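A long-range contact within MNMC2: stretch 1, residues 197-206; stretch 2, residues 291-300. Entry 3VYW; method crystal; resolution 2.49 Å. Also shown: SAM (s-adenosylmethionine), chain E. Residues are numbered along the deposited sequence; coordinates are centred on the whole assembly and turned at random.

Stretch 1 (197-206) PYKNPELWTL
Stretch 2 (291-300) EPLEILIDYL

Pro201 is the apolar centre. Its CB points toward a helix that begins at Pro292 and runs through Leu300 and beyond. Pro201 CA lies 5.5 Å from Pro292 CA, the closest register point. Its C-gamma endo ring packs CB at 3.7 Å from Ile295 CG2 and CG at 4.4 Å from Leu296 CB, while CG also comes within 3.2 Å of Pro292 O, a carbonyl already bonded to Leu296 N in the first helical turn. The helix thus presents Pro292, Ile295, Leu296 and Tyr299, an i, i+3, i+4, i+7 pattern, with Ile295 m,t, Leu296 t,p and Tyr299 t.

Stretch 1 meets it with helical phi/psi at 197-199, a break from helical angles at Asn200 (phi/psi -132/62), then a 3-10 segment, 201-203. Tyr198, chi1 m, reaches along the helix: CD2 lies 4.1 Å from Leu296 CD1, and CE2 3.7 Å from Tyr299 CE2, the rings oblique at 49° with centroids 5.9 Å apart. Thr205 CG2 touches Ile295 CG2 at 4.0 Å.

No hydrogen bond crosses the contact; the pairs that touch across it do so by van der Waals packing. At the polar edge, Glu202 lays CG 3.5 Å from Pro292 CG, yet its carboxylate serves its own stretch and the ligand: OE1 accepts Asn200 ND2 at 3.1 Å, and OE2 takes a weak bond from SAM N6 at 3.3 Å. Asn200 ND2 also donates to SAM N7 at 3.3 Å.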

# COMPACT_ATOMS: atom_id res chain seq x y z
N PRO A 197 -7.18 2.76 0.37
CA PRO A 197 -7.70 2.25 -0.88
C PRO A 197 -8.72 3.10 -1.58
O PRO A 197 -8.73 3.13 -2.76
CB PRO A 197 -8.27 0.90 -0.47
CG PRO A 197 -7.43 0.49 0.65
CD PRO A 197 -6.73 1.67 1.22
N TYR A 198 -9.60 3.74 -0.86
CA TYR A 198 -10.52 4.66 -1.45
C TYR A 198 -9.79 5.83 -2.04
O TYR A 198 -10.12 6.31 -3.09
CB TYR A 198 -11.56 5.11 -0.45
CG TYR A 198 -12.48 4.03 -0.01
CD1 TYR A 198 -13.17 4.14 1.15
CD2 TYR A 198 -12.65 2.90 -0.74
CE1 TYR A 198 -14.02 3.16 1.57
CE2 TYR A 198 -13.51 1.92 -0.33
CZ TYR A 198 -14.18 2.07 0.83
OH TYR A 198 -15.01 1.11 1.28
N LYS A 199 -8.81 6.30 -1.31
CA LYS A 199 -7.93 7.36 -1.71
C LYS A 199 -7.01 7.09 -2.86
O LYS A 199 -6.77 7.96 -3.64
CB LYS A 199 -7.11 7.80 -0.53
CG LYS A 199 -7.70 8.94 0.21
CD LYS A 199 -9.14 9.05 -0.14
CE LYS A 199 -9.97 9.26 1.08
NZ LYS A 199 -9.87 10.66 1.50
N ASN A 200 -6.46 5.89 -2.92
CA ASN A 200 -5.41 5.51 -3.83
C ASN A 200 -5.75 4.21 -4.51
O ASN A 200 -5.06 3.26 -4.38
CB ASN A 200 -4.18 5.30 -2.97
CG ASN A 200 -2.89 5.58 -3.65
OD1 ASN A 200 -1.89 5.65 -3.02
ND2 ASN A 200 -2.90 5.72 -4.90
N PRO A 201 -6.81 4.18 -5.26
CA PRO A 201 -7.39 2.95 -5.75
C PRO A 201 -6.56 2.06 -6.68
O PRO A 201 -6.74 0.87 -6.62
CB PRO A 201 -8.69 3.40 -6.37
CG PRO A 201 -8.71 4.84 -6.28
CD PRO A 201 -7.78 5.25 -5.24
N GLU A 202 -5.68 2.62 -7.49
CA GLU A 202 -4.96 1.88 -8.51
C GLU A 202 -4.11 0.83 -7.90
O GLU A 202 -3.81 -0.11 -8.53
CB GLU A 202 -4.03 2.75 -9.36
CG GLU A 202 -4.39 4.19 -9.46
CD GLU A 202 -4.00 4.99 -8.25
OE1 GLU A 202 -4.75 4.99 -7.33
OE2 GLU A 202 -3.00 5.66 -8.26
N LEU A 203 -3.69 1.04 -6.67
CA LEU A 203 -2.72 0.17 -6.07
C LEU A 203 -3.34 -0.94 -5.27
O LEU A 203 -2.67 -1.69 -4.67
CB LEU A 203 -1.77 1.00 -5.23
CG LEU A 203 -0.87 1.89 -6.05
CD1 LEU A 203 0.09 2.66 -5.20
CD2 LEU A 203 -0.11 1.03 -7.02
N TRP A 204 -4.64 -1.01 -5.26
CA TRP A 204 -5.29 -2.05 -4.56
C TRP A 204 -6.21 -2.90 -5.36
O TRP A 204 -7.03 -3.57 -4.79
CB TRP A 204 -6.05 -1.48 -3.41
CG TRP A 204 -5.26 -0.59 -2.52
CD1 TRP A 204 -5.14 0.76 -2.59
CD2 TRP A 204 -4.49 -0.96 -1.37
NE1 TRP A 204 -4.37 1.21 -1.62
CE2 TRP A 204 -3.95 0.25 -0.85
CE3 TRP A 204 -4.20 -2.13 -0.75
CZ2 TRP A 204 -3.16 0.28 0.25
CZ3 TRP A 204 -3.40 -2.09 0.36
CH2 TRP A 204 -2.89 -0.92 0.85
N THR A 205 -6.15 -2.86 -6.66
CA THR A 205 -7.05 -3.68 -7.43
C THR A 205 -6.61 -5.11 -7.46
O THR A 205 -5.50 -5.40 -7.23
CB THR A 205 -7.20 -3.18 -8.84
OG1 THR A 205 -5.93 -2.98 -9.40
CG2 THR A 205 -7.87 -1.91 -8.83
N LEU A 206 -7.52 -6.00 -7.80
CA LEU A 206 -7.24 -7.39 -8.00
C LEU A 206 -6.22 -7.54 -9.10
O LEU A 206 -5.37 -8.36 -9.04
CB LEU A 206 -8.52 -8.07 -8.45
CG LEU A 206 -8.98 -9.49 -8.17
CD1 LEU A 206 -9.70 -10.02 -9.37
CD2 LEU A 206 -7.96 -10.46 -7.69
N GLU A 291 -8.24 5.57 -14.68
CA GLU A 291 -8.14 6.64 -13.74
C GLU A 291 -8.58 6.19 -12.39
O GLU A 291 -9.49 5.45 -12.26
CB GLU A 291 -9.02 7.79 -14.16
CG GLU A 291 -8.58 8.50 -15.41
CD GLU A 291 -8.73 9.98 -15.27
OE1 GLU A 291 -7.92 10.57 -14.56
OE2 GLU A 291 -9.65 10.57 -15.84
N PRO A 292 -7.92 6.70 -11.39
CA PRO A 292 -8.17 6.28 -10.03
C PRO A 292 -9.56 6.60 -9.61
O PRO A 292 -10.14 5.83 -8.95
CB PRO A 292 -7.19 7.12 -9.26
CG PRO A 292 -6.04 7.21 -10.18
CD PRO A 292 -6.55 7.16 -11.57
N LEU A 293 -10.09 7.73 -10.00
CA LEU A 293 -11.42 8.07 -9.58
C LEU A 293 -12.40 7.11 -10.12
O LEU A 293 -13.37 6.83 -9.50
CB LEU A 293 -11.77 9.47 -9.97
CG LEU A 293 -11.13 10.45 -9.02
CD1 LEU A 293 -11.33 11.83 -9.55
CD2 LEU A 293 -11.70 10.29 -7.64
N GLU A 294 -12.12 6.65 -11.31
CA GLU A 294 -12.93 5.73 -12.05
C GLU A 294 -13.01 4.37 -11.43
O GLU A 294 -14.01 3.74 -11.46
CB GLU A 294 -12.36 5.60 -13.46
CG GLU A 294 -13.02 6.52 -14.46
CD GLU A 294 -12.24 6.65 -15.74
OE1 GLU A 294 -11.39 5.81 -16.00
OE2 GLU A 294 -12.48 7.58 -16.48
N ILE A 295 -11.90 3.92 -10.90
CA ILE A 295 -11.79 2.65 -10.26
C ILE A 295 -12.64 2.66 -9.04
O ILE A 295 -13.28 1.72 -8.74
CB ILE A 295 -10.35 2.37 -9.87
CG1 ILE A 295 -9.55 2.06 -11.12
CG2 ILE A 295 -10.28 1.22 -8.91
CD1 ILE A 295 -8.08 2.09 -10.97
N LEU A 296 -12.63 3.77 -8.35
CA LEU A 296 -13.50 3.97 -7.24
C LEU A 296 -14.96 3.99 -7.63
O LEU A 296 -15.75 3.41 -6.97
CB LEU A 296 -13.13 5.26 -6.51
CG LEU A 296 -13.96 5.71 -5.32
CD1 LEU A 296 -13.99 4.69 -4.22
CD2 LEU A 296 -13.47 7.00 -4.75
N ILE A 297 -15.31 4.66 -8.70
CA ILE A 297 -16.67 4.72 -9.12
C ILE A 297 -17.20 3.36 -9.49
O ILE A 297 -18.26 2.99 -9.11
CB ILE A 297 -16.86 5.68 -10.29
CG1 ILE A 297 -16.66 7.12 -9.86
CG2 ILE A 297 -18.24 5.55 -10.87
CD1 ILE A 297 -16.43 8.09 -10.98
N ASP A 298 -16.41 2.59 -10.18
CA ASP A 298 -16.80 1.28 -10.58
C ASP A 298 -17.09 0.42 -9.39
O ASP A 298 -17.93 -0.40 -9.44
CB ASP A 298 -15.67 0.64 -11.30
CG ASP A 298 -15.56 1.07 -12.66
OD1 ASP A 298 -16.44 1.79 -13.10
OD2 ASP A 298 -14.59 0.68 -13.28
N TYR A 299 -16.31 0.60 -8.35
CA TYR A 299 -16.48 -0.14 -7.13
C TYR A 299 -17.78 0.15 -6.42
O TYR A 299 -18.46 -0.73 -5.98
CB TYR A 299 -15.28 0.13 -6.24
CG TYR A 299 -15.33 -0.40 -4.85
CD1 TYR A 299 -14.98 -1.68 -4.58
CD2 TYR A 299 -15.70 0.39 -3.80
CE1 TYR A 299 -15.01 -2.17 -3.31
CE2 TYR A 299 -15.75 -0.09 -2.53
CZ TYR A 299 -15.39 -1.37 -2.28
OH TYR A 299 -15.41 -1.83 -1.02
N LEU A 300 -18.12 1.41 -6.33
CA LEU A 300 -19.33 1.83 -5.70
C LEU A 300 -20.53 1.31 -6.43
O LEU A 300 -21.51 0.96 -5.84
CB LEU A 300 -19.36 3.33 -5.57
CG LEU A 300 -18.38 3.83 -4.55
CD1 LEU A 300 -18.27 5.33 -4.58
CD2 LEU A 300 -18.74 3.36 -3.17
N SAM E . 6.12 3.83 2.31
CA SAM E . 6.34 5.19 2.61
C SAM E . 7.25 5.16 3.78
O SAM E . 7.81 6.15 4.20
OXT SAM E . 7.47 4.11 4.29
CB SAM E . 4.96 5.79 2.76
CG SAM E . 4.42 6.02 1.35
SD SAM E . 2.91 6.65 1.20
CE SAM E . 1.90 5.81 2.17
C5' SAM E . 2.32 6.44 -0.33
C4' SAM E . 3.32 6.58 -1.48
O4' SAM E . 2.82 5.91 -2.63
C3' SAM E . 3.56 8.00 -1.94
O3' SAM E . 4.94 8.19 -2.20
C2' SAM E . 2.82 8.10 -3.25
O2' SAM E . 3.43 9.03 -4.09
C1' SAM E . 2.96 6.71 -3.78
N9 SAM E . 2.01 6.36 -4.86
C8 SAM E . 0.71 6.55 -4.88
N7 SAM E . 0.16 6.09 -5.99
C5 SAM E . 1.12 5.60 -6.72
C6 SAM E . 1.22 4.95 -8.02
N6 SAM E . 0.17 4.74 -8.79
N1 SAM E . 2.41 4.58 -8.42
C2 SAM E . 3.46 4.76 -7.69
N3 SAM E . 3.44 5.34 -6.53
C4 SAM E . 2.32 5.78 -5.98